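Glideosome-associated protein 50 (Plasmodium falciparum 3D7, PDB 3TGH) forms part of the glideosome complex of gliding motility and host cell invasion and may anchor it to the inner membrane complex. Local coordinates at residues A[1-6]-A[278-283]; A[131-136]-A[147-152]; A[287-292]-A[299-304]. All coordinates share one frame; numbering follows the deposited sequence.

Interaction 1. Residues A[1-6]-A[278-283]; sequences KCQLRF and VHELSN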
loop_
_atom_site.group_PDB
_atom_site.type_symbol
_atom_site.label_atom_id
_atom_site.label_comp_id
_atom_site.label_asym_id
_atom_site.label_seq_id
_atom_site.Cartn_x
_atom_site.Cartn_y
_atom_site.Cartn_z
ATOM N N LYS A 1 3.371 20.344 -12.547
ATOM C CA LYS A 1 3.895 20.210 -11.154
ATOM C C LYS A 1 5.079 19.241 -11.102
ATOM O O LYS A 1 5.081 18.210 -11.781
ATOM C CB LYS A 1 2.779 19.779 -10.192
ATOM C CG LYS A 1 1.849 18.690 -10.720
ATOM C CD LYS A 1 0.602 18.574 -9.851
ATOM C CE LYS A 1 -0.387 17.551 -10.397
ATOM N NZ LYS A 1 -1.632 17.500 -9.580
ATOM N N CYS A 2 6.076 19.582 -10.284
ATOM C CA CYS A 2 7.357 18.866 -10.251
ATOM C C CYS A 2 7.429 17.775 -9.169
ATOM O O CYS A 2 8.524 17.379 -8.755
ATOM C CB CYS A 2 8.507 19.863 -10.052
ATOM S SG CYS A 2 8.709 21.073 -11.396
ATOM N N GLN A 3 6.273 17.295 -8.715
ATOM C CA GLN A 3 6.210 16.245 -7.696
ATOM C C GLN A 3 5.100 15.239 -7.996
ATOM O O GLN A 3 4.200 15.501 -8.802
ATOM C CB GLN A 3 5.975 16.852 -6.310
ATOM C CG GLN A 3 7.091 17.764 -5.821
ATOM C CD GLN A 3 6.841 18.324 -4.428
ATOM O OE1 GLN A 3 5.775 18.126 -3.844
ATOM N NE2 GLN A 3 7.830 19.031 -3.890
ATOM N N LEU A 4 5.186 14.083 -7.347
ATOM C CA LEU A 4 4.102 13.100 -7.333
ATOM C C LEU A 4 3.696 12.915 -5.872
ATOM O O LEU A 4 4.539 12.623 -5.025
ATOM C CB LEU A 4 4.564 11.769 -7.932
ATOM C CG LEU A 4 3.511 10.672 -8.136
ATOM C CD1 LEU A 4 4.106 9.476 -8.862
ATOM C CD2 LEU A 4 2.916 10.216 -6.818
ATOM N N ARG A 5 2.410 13.093 -5.591
ATOM C CA ARG A 5 1.896 13.031 -4.230
ATOM C C ARG A 5 0.760 12.038 -4.098
ATOM O O ARG A 5 -0.223 12.085 -4.854
ATOM C CB ARG A 5 1.423 14.409 -3.794
ATOM C CG ARG A 5 2.565 15.406 -3.712
ATOM C CD ARG A 5 2.104 16.708 -3.119
ATOM N NE ARG A 5 3.217 17.622 -2.881
ATOM C CZ ARG A 5 3.101 18.817 -2.306
ATOM N NH1 ARG A 5 1.913 19.271 -1.913
ATOM N NH2 ARG A 5 4.182 19.567 -2.127
ATOM N N PHE A 6 0.894 11.157 -3.110
ATOM C CA PHE A 6 -0.096 10.139 -2.854
ATOM C C PHE A 6 -0.273 9.967 -1.353
ATOM O O PHE A 6 0.576 10.393 -0.572
ATOM C CB PHE A 6 0.267 8.825 -3.575
ATOM C CG PHE A 6 1.438 8.089 -2.995
ATOM C CD1 PHE A 6 1.236 7.069 -2.066
ATOM C CD2 PHE A 6 2.739 8.392 -3.382
ATOM C CE1 PHE A 6 2.314 6.361 -1.539
ATOM C CE2 PHE A 6 3.827 7.684 -2.852
ATOM C CZ PHE A 6 3.607 6.673 -1.930
ATOM N N VAL A 278 0.860 10.922 4.122
ATOM C CA VAL A 278 0.950 11.578 2.832
ATOM C C VAL A 278 2.414 11.527 2.387
ATOM O O VAL A 278 3.323 11.812 3.171
ATOM C CB VAL A 278 0.438 13.023 2.894
ATOM C CG1 VAL A 278 0.610 13.700 1.537
ATOM C CG2 VAL A 278 -1.028 13.038 3.326
ATOM N N HIS A 279 2.636 11.144 1.133
ATOM C CA HIS A 279 3.981 10.920 0.616
ATOM C C HIS A 279 4.192 11.826 -0.580
ATOM O O HIS A 279 3.286 12.000 -1.386
ATOM C CB HIS A 279 4.176 9.472 0.171
ATOM C CG HIS A 279 3.704 8.452 1.156
ATOM N ND1 HIS A 279 4.539 7.862 2.077
ATOM C CD2 HIS A 279 2.482 7.897 1.345
ATOM C CE1 HIS A 279 3.852 6.990 2.796
ATOM N NE2 HIS A 279 2.601 6.994 2.371
ATOM N N GLU A 280 5.392 12.382 -0.686
ATOM C CA GLU A 280 5.747 13.285 -1.774
ATOM C C GLU A 280 7.041 12.796 -2.443
ATOM O O GLU A 280 8.086 12.709 -1.794
ATOM C CB GLU A 280 5.923 14.714 -1.233
ATOM C CG GLU A 280 4.718 15.248 -0.425
ATOM C CD GLU A 280 5.009 16.527 0.375
ATOM O OE1 GLU A 280 6.172 16.986 0.432
ATOM O OE2 GLU A 280 4.054 17.074 0.965
ATOM N N LEU A 281 6.966 12.466 -3.731
ATOM C CA LEU A 281 8.149 12.091 -4.512
ATOM C C LEU A 281 8.624 13.325 -5.261
ATOM O O LEU A 281 7.817 14.013 -5.893
ATOM C CB LEU A 281 7.833 10.991 -5.524
ATOM C CG LEU A 281 7.774 9.536 -5.054
ATOM C CD1 LEU A 281 6.966 9.382 -3.804
ATOM C CD2 LEU A 281 7.219 8.663 -6.174
ATOM N N SER A 282 9.926 13.596 -5.201
ATOM C CA SER A 282 10.512 14.759 -5.866
ATOM C C SER A 282 11.908 14.433 -6.387
ATOM O O SER A 282 12.394 13.314 -6.227
ATOM C CB SER A 282 10.586 15.944 -4.891
ATOM O OG SER A 282 11.595 15.752 -3.907
ATOM N N ASN A 283 12.560 15.423 -6.991
ATOM C CA ASN A 283 13.930 15.253 -7.474
ATOM C C ASN A 283 14.908 14.872 -6.361
ATOM O O ASN A 283 15.916 14.221 -6.619
ATOM C CB ASN A 283 14.424 16.507 -8.231
ATOM C CG ASN A 283 14.324 17.785 -7.410
ATOM O OD1 ASN A 283 13.736 17.809 -6.329
ATOM N ND2 ASN A 283 14.900 18.863 -7.934
HETATM O O HOH W 1 11.063 17.924 -7.912
#
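The Phe6 ring carries His279 CB over one face, and Leu281 CD1 meets its edge in the ring plane. His279 CB sits off-centre toward the ring rim, in a CH-pi contact 3.8 Å from the ring centroid. The His279 imidazole lies 18° from the plane of Phe6, slid aside so that the rings barely overlap. The closest pair is Phe6 CE1 and His279 CD2, at 3.3 Å. Leu281 CD1 reaches Phe6 CE2 at 3.7 Å. Phe6 CG lies between its backbone N and carbonyl carbon (chi1 71°), which turns CG toward the strand of His279.

The second flat group is the Arg5 guanidinium. In the Glu280 conformer described here, one of two deposited, Glu280 OE2 lies over the centre of one face, and the two planes are stacked 9° apart. This is a long salt bridge, with Arg5 NE 4.0 Å from Glu280 OE2. It acts by charge alone, since no N-H points at the oxygen. At the guanidinium edge, Arg5 NE and NH2 both grip Gln3 OE1, with NE at 2.8 Å. The two bonds to one oxygen should limit rotation of the guanidinium. Glu280 OE2 also pairs with Lys289 NZ, and Arg5 NH1 bonds to Glu33 O.

The backbones form an antiparallel ladder. Leu4 with Leu281 and Phe6 with His279 are hydrogen-bonded pairs, and Arg5 with Glu280 is a non-hydrogen-bonded pair between them. Water 1 extends the link, donating to Cys2 O (2.7 Å) and accepting from Asn283 N.

Strand 4-8 thus meets strand 275-282 in one of the two mixed sheets of the metallophosphoesterase fold. Leu4, Phe6, His279 and Leu281 face the other sheet, where Phe134, Phe154 and Ile230 pack on them, and His279 NE2 bonds to Ser8 OG. Strands 37-40 and 285-292 flank the pair.

Interaction 2. Residues A[131-136]-A[147-152]; sequences FTHFTV and HKDLAA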
loop_
_atom_site.group_PDB
_atom_site.type_symbol
_atom_site.label_atom_id
_atom_site.label_comp_id
_atom_site.label_asym_id
_atom_site.label_seq_id
_atom_site.Cartn_x
_atom_site.Cartn_y
_atom_site.Cartn_z
ATOM N N PHE A 131 3.072 1.443 -12.834
ATOM C CA PHE A 131 4.266 2.207 -13.164
ATOM C C PHE A 131 3.814 3.556 -13.669
ATOM O O PHE A 131 2.912 3.637 -14.503
ATOM C CB PHE A 131 5.070 1.507 -14.259
ATOM C CG PHE A 131 5.933 0.385 -13.764
ATOM C CD1 PHE A 131 5.368 -0.792 -13.294
ATOM C CD2 PHE A 131 7.316 0.491 -13.798
ATOM C CE1 PHE A 131 6.170 -1.831 -12.834
ATOM C CE2 PHE A 131 8.121 -0.548 -13.349
ATOM C CZ PHE A 131 7.549 -1.710 -12.872
ATOM N N THR A 132 4.439 4.612 -13.167
ATOM C CA THR A 132 4.099 5.959 -13.576
ATOM C C THR A 132 5.360 6.825 -13.646
ATOM O O THR A 132 6.472 6.343 -13.429
ATOM C CB THR A 132 3.031 6.570 -12.641
ATOM O OG1 THR A 132 2.548 7.799 -13.202
ATOM C CG2 THR A 132 3.586 6.799 -11.225
ATOM N N HIS A 133 5.178 8.092 -13.988
ATOM C CA HIS A 133 6.296 9.014 -14.132
ATOM C C HIS A 133 5.826 10.448 -13.951
ATOM O O HIS A 133 4.633 10.738 -14.070
ATOM C CB HIS A 133 6.938 8.855 -15.510
ATOM C CG HIS A 133 5.999 9.137 -16.642
ATOM N ND1 HIS A 133 5.983 10.340 -17.311
ATOM C CD2 HIS A 133 5.026 8.381 -17.204
ATOM C CE1 HIS A 133 5.049 10.311 -18.245
ATOM N NE2 HIS A 133 4.453 9.134 -18.201
ATOM N N PHE A 134 6.772 11.335 -13.654
ATOM C CA PHE A 134 6.493 12.766 -13.564
ATOM C C PHE A 134 7.723 13.571 -13.972
ATOM O O PHE A 134 8.841 13.055 -13.948
ATOM C CB PHE A 134 6.014 13.145 -12.157
ATOM C CG PHE A 134 7.024 12.890 -11.063
ATOM C CD1 PHE A 134 7.816 13.923 -10.578
ATOM C CD2 PHE A 134 7.168 11.626 -10.506
ATOM C CE1 PHE A 134 8.741 13.698 -9.557
ATOM C CE2 PHE A 134 8.095 11.392 -9.484
ATOM C CZ PHE A 134 8.876 12.425 -9.013
ATOM N N THR A 135 7.498 14.829 -14.353
ATOM C CA THR A 135 8.564 15.707 -14.840
ATOM C C THR A 135 9.143 16.558 -13.708
ATOM O O THR A 135 8.410 17.000 -12.828
ATOM C CB THR A 135 8.047 16.647 -15.953
ATOM O OG1 THR A 135 7.356 15.885 -16.952
ATOM C CG2 THR A 135 9.199 17.394 -16.605
ATOM N N VAL A 136 10.456 16.776 -13.736
ATOM C CA VAL A 136 11.138 17.646 -12.768
ATOM C C VAL A 136 12.057 18.639 -13.484
ATOM O O VAL A 136 12.342 18.484 -14.677
ATOM C CB VAL A 136 11.968 16.832 -11.753
ATOM C CG1 VAL A 136 11.060 15.973 -10.889
ATOM C CG2 VAL A 136 13.006 15.980 -12.465
ATOM N N HIS A 147 12.274 19.426 -17.442
ATOM C CA HIS A 147 13.019 18.889 -18.577
ATOM C C HIS A 147 13.414 17.415 -18.393
ATOM O O HIS A 147 13.744 16.736 -19.370
ATOM C CB HIS A 147 14.268 19.745 -18.845
ATOM C CG HIS A 147 15.254 19.761 -17.714
ATOM N ND1 HIS A 147 15.311 20.782 -16.787
ATOM C CD2 HIS A 147 16.230 18.887 -17.369
ATOM C CE1 HIS A 147 16.275 20.532 -15.919
ATOM N NE2 HIS A 147 16.847 19.388 -16.248
ATOM N N LYS A 148 13.370 16.933 -17.149
ATOM C CA LYS A 148 13.802 15.578 -16.789
ATOM C C LYS A 148 12.628 14.767 -16.225
ATOM O O LYS A 148 11.817 15.292 -15.465
ATOM C CB LYS A 148 14.912 15.664 -15.736
ATOM C CG LYS A 148 15.596 14.342 -15.402
ATOM C CD LYS A 148 16.471 14.475 -14.160
ATOM C CE LYS A 148 17.315 13.227 -13.921
ATOM N NZ LYS A 148 16.490 12.014 -13.655
ATOM N N ASP A 149 12.555 13.486 -16.585
ATOM C CA ASP A 149 11.471 12.618 -16.127
ATOM C C ASP A 149 11.956 11.602 -15.097
ATOM O O ASP A 149 12.988 10.963 -15.293
ATOM C CB ASP A 149 10.820 11.893 -17.308
ATOM C CG ASP A 149 9.570 12.594 -17.800
ATOM O OD1 ASP A 149 8.494 11.957 -17.809
ATOM O OD2 ASP A 149 9.659 13.787 -18.159
ATOM N N LEU A 150 11.209 11.473 -14.000
ATOM C CA LEU A 150 11.465 10.442 -12.994
ATOM C C LEU A 150 10.323 9.423 -13.006
ATOM O O LEU A 150 9.166 9.794 -13.144
ATOM C CB LEU A 150 11.620 11.063 -11.603
ATOM C CG LEU A 150 12.855 11.944 -11.410
ATOM C CD1 LEU A 150 12.828 12.650 -10.058
ATOM C CD2 LEU A 150 14.137 11.131 -11.566
ATOM N N ALA A 151 10.672 8.144 -12.878
ATOM C CA ALA A 151 9.716 7.047 -12.961
ATOM C C ALA A 151 9.548 6.420 -11.586
ATOM O O ALA A 151 10.527 6.252 -10.864
ATOM C CB ALA A 151 10.202 5.993 -13.965
ATOM N N ALA A 152 8.307 6.076 -11.238
ATOM C CA ALA A 152 7.984 5.437 -9.964
ATOM C C ALA A 152 7.264 4.122 -10.219
ATOM O O ALA A 152 6.282 4.082 -10.971
ATOM C CB ALA A 152 7.116 6.352 -9.115
#
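Thr132 pairs with Ala152, Phe134 with Leu150 and Val136 with Lys148 through backbone hydrogen bonds. The shortest is Val136 N to Lys148 O, at 2.7 Å. His133 with Ala151 and Thr135 with Asp149 are the non-hydrogen-bonded pairs between them. CA-H...O contacts add to the ladder, such as His133 CA to Leu150 O. At the end near Val136 the register slips. Val136 O accepts from His147 N at 2.9 Å and from Lys148 N at 3.1 Å. The two donors reach it from opposite faces of the carbonyl plane. This is a classic beta bulge.

The segments are the two arms of a beta hairpin, strands 128-136 and 148-156. Strand 128-136 is an outermost strand of its mixed sheet, and strand 192-196 lies on the far side of strand 148-156.

Polar side chains meet on the exposed face of the hairpin. Asp149 holds His133 with one oxygen and Thr135 with the other. His133 ND1 donates to Asp149 OD1 at 3.0 Å. The bond is bent, 139° at the hydrogen, and the oxygen lies 28° out of the imidazole plane. Thr135 OG1 donates a weak bond to Asp149 OD2.

Apolar contacts fill the other face. Leu150 CB lies over one face of the Phe134 ring, offset toward the rim, 4.3 Å from the centroid in a CH-pi contact. Val136 and Leu150 cross at about a right angle, with Val136 CG1 3.9 Å from Leu150 CD1. Val136 CG2 rests on Lys148 CB, the two side chains pointing the same way. Phe134 also touches Leu281 and Leu4 of the other sheet, and Phe192 packs on both Phe134 and Leu150.

Interaction 3. Residues A[287-292]-A[299-304]; sequences VTKFVS and IYTHKL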
loop_
_atom_site.group_PDB
_atom_site.type_symbol
_atom_site.label_atom_id
_atom_site.label_comp_id
_atom_site.label_asym_id
_atom_site.label_seq_id
_atom_site.Cartn_x
_atom_site.Cartn_y
_atom_site.Cartn_z
ATOM N N VAL A 287 9.442 12.339 0.797
ATOM C CA VAL A 287 9.060 12.894 2.089
ATOM C C VAL A 287 7.735 12.256 2.480
ATOM O O VAL A 287 6.769 12.306 1.715
ATOM C CB VAL A 287 8.905 14.429 2.029
ATOM C CG1 VAL A 287 8.424 14.970 3.366
ATOM C CG2 VAL A 287 10.224 15.087 1.637
ATOM N N THR A 288 7.702 11.640 3.659
ATOM C CA THR A 288 6.497 11.032 4.187
ATOM C C THR A 288 6.054 11.802 5.426
ATOM O O THR A 288 6.851 12.019 6.341
ATOM C CB THR A 288 6.739 9.557 4.556
ATOM O OG1 THR A 288 7.053 8.816 3.369
ATOM C CG2 THR A 288 5.505 8.950 5.225
ATOM N N LYS A 289 4.795 12.230 5.437
ATOM C CA LYS A 289 4.212 12.918 6.582
ATOM C C LYS A 289 3.168 12.033 7.255
ATOM O O LYS A 289 2.211 11.560 6.616
ATOM C CB LYS A 289 3.579 14.242 6.151
ATOM C CG LYS A 289 4.580 15.287 5.688
ATOM C CD LYS A 289 3.871 16.528 5.168
ATOM C CE LYS A 289 4.814 17.447 4.399
ATOM N NZ LYS A 289 4.086 18.600 3.779
ATOM N N PHE A 290 3.372 11.792 8.545
ATOM C CA PHE A 290 2.438 11.015 9.348
ATOM C C PHE A 290 1.459 11.965 10.019
ATOM O O PHE A 290 1.866 12.842 10.776
ATOM C CB PHE A 290 3.187 10.210 10.408
ATOM C CG PHE A 290 4.012 9.097 9.845
ATOM C CD1 PHE A 290 5.286 9.341 9.342
ATOM C CD2 PHE A 290 3.514 7.800 9.812
ATOM C CE1 PHE A 290 6.047 8.309 8.809
ATOM C CE2 PHE A 290 4.265 6.764 9.291
ATOM C CZ PHE A 290 5.537 7.014 8.791
ATOM N N VAL A 291 0.174 11.780 9.740
ATOM C CA VAL A 291 -0.869 12.675 10.216
ATOM C C VAL A 291 -1.721 11.978 11.262
ATOM O O VAL A 291 -2.215 10.867 11.037
ATOM C CB VAL A 291 -1.782 13.141 9.059
ATOM C CG1 VAL A 291 -2.847 14.088 9.580
ATOM C CG2 VAL A 291 -0.953 13.800 7.960
ATOM N N SER A 292 -1.867 12.627 12.412
ATOM C CA SER A 292 -2.708 12.132 13.490
ATOM C C SER A 292 -4.078 12.797 13.455
ATOM O O SER A 292 -4.180 14.021 13.364
ATOM C CB SER A 292 -2.046 12.389 14.855
ATOM O OG SER A 292 -2.981 12.232 15.900
ATOM N N ILE A 299 2.627 14.694 12.824
ATOM C CA ILE A 299 3.380 14.385 14.043
ATOM C C ILE A 299 4.762 13.796 13.772
ATOM O O ILE A 299 5.570 13.650 14.697
ATOM C CB ILE A 299 2.578 13.493 15.019
ATOM C CG1 ILE A 299 2.129 12.181 14.370
ATOM C CG2 ILE A 299 1.370 14.263 15.546
ATOM C CD1 ILE A 299 1.597 11.167 15.378
ATOM N N TYR A 300 5.043 13.474 12.511
ATOM C CA TYR A 300 6.388 13.070 12.112
ATOM C C TYR A 300 6.585 13.240 10.613
ATOM O O TYR A 300 5.687 12.934 9.829
ATOM C CB TYR A 300 6.672 11.615 12.497
ATOM C CG TYR A 300 8.141 11.247 12.371
ATOM C CD1 TYR A 300 9.073 11.696 13.304
ATOM C CD2 TYR A 300 8.596 10.466 11.315
ATOM C CE1 TYR A 300 10.422 11.376 13.186
ATOM C CE2 TYR A 300 9.939 10.137 11.191
ATOM C CZ TYR A 300 10.844 10.592 12.124
ATOM O OH TYR A 300 12.169 10.265 11.988
ATOM N N THR A 301 7.768 13.716 10.232
ATOM C CA THR A 301 8.141 13.831 8.830
ATOM C C THR A 301 9.420 13.041 8.585
ATOM O O THR A 301 10.455 13.320 9.197
ATOM C CB THR A 301 8.340 15.294 8.425
ATOM O OG1 THR A 301 7.143 16.025 8.716
ATOM C CG2 THR A 301 8.651 15.404 6.939
ATOM N N HIS A 302 9.326 12.036 7.720
ATOM C CA HIS A 302 10.466 11.199 7.366
ATOM C C HIS A 302 10.934 11.560 5.963
ATOM O O HIS A 302 10.126 11.686 5.047
ATOM C CB HIS A 302 10.089 9.719 7.418
ATOM C CG HIS A 302 11.212 8.808 7.039
ATOM N ND1 HIS A 302 11.301 8.215 5.798
ATOM C CD2 HIS A 302 12.316 8.424 7.720
ATOM C CE1 HIS A 302 12.403 7.487 5.741
ATOM N NE2 HIS A 302 13.034 7.595 6.895
ATOM N N LYS A 303 12.242 11.715 5.797
ATOM C CA LYS A 303 12.823 12.053 4.502
ATOM C C LYS A 303 13.824 10.984 4.087
ATOM O O LYS A 303 14.739 10.640 4.849
ATOM C CB LYS A 303 13.493 13.428 4.551
ATOM C CG LYS A 303 12.519 14.564 4.868
ATOM C CD LYS A 303 13.204 15.919 4.968
ATOM C CE LYS A 303 12.180 17.025 5.209
ATOM N NZ LYS A 303 12.816 18.331 5.538
ATOM N N LEU A 304 13.632 10.454 2.884
ATOM C CA LEU A 304 14.525 9.466 2.305
ATOM C C LEU A 304 15.133 10.058 1.028
ATOM O O LEU A 304 14.404 10.517 0.150
ATOM C CB LEU A 304 13.743 8.182 2.002
ATOM C CG LEU A 304 14.565 6.916 1.747
ATOM C CD1 LEU A 304 15.191 6.420 3.042
ATOM C CD2 LEU A 304 13.712 5.829 1.127
HETATM O O HOH W 2 9.736 8.785 3.398
#
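Phe290 and Tyr300 lie side by side on the inner face of a beta hairpin, strands 285-292 and 297-305. Strand 297-305 is an outermost strand of its mixed sheet. The rings meet at Phe290 CD1 and Tyr300 CD2, 4.0 Å apart. Phe290 CD1 comes to the edge of the Tyr300 ring, near its plane, so the two rings do not stack. Tyr300 O lies at the Phe290 ring edge, in its plane. Phe269 of the other sheet stacks on Tyr300 and also meets Phe290. Near the turn, Ser292 CB packs on Ile299 CD1. Tyr300 N is buried there with no partner.

The opposite face is more open to solvent. It has one close touch, Val287 CG1 to Thr301 CG2 at 3.6 Å, and Val287 CG2 meets Lys303 CG at 4.0 Å. The lysine ends are the loose part. Lys289 lies beside Thr301, but its extended chain leads away to a salt bridge with Glu33. Lys303 also runs outward.

On the Phe290 and Tyr300 face, Thr288 and His302 form a hydrogen-bonded pair, with Thr288 N 2.8 Å from His302 O. His302 NE2 bonds to Glu241 OE1, and Thr288 OG1 bonds to His279 ND1. Water 2 bridges the two side chains, lying in the imidazole plane 2.9 Å from His302 ND1 and 2.7 Å from Thr288 OG1.

In the fold
Interactions 1 and 3 belong to one sheet, and interaction 2 to the other. Interaction 1 is the buried one. It ties the chain start to a strand some 270 residues later, and interaction 2 is nested inside that loop. Interactions 2 and 3 are local hairpins, each partly buried and each including an outermost strand. Interaction 1 combines ring packing on one face with charges on the other. Interaction 2 puts its histidine-carboxylate bond on the exposed face and apolar pairs inside. Interaction 3 has aromatics inside and lysines outside. Neighbouring strands 275-282 and 285-292 join 1 to 3 by backbone bonding. Interactions 1 and 2 meet across the sheets by packing. Interactions 2 and 3 do not touch.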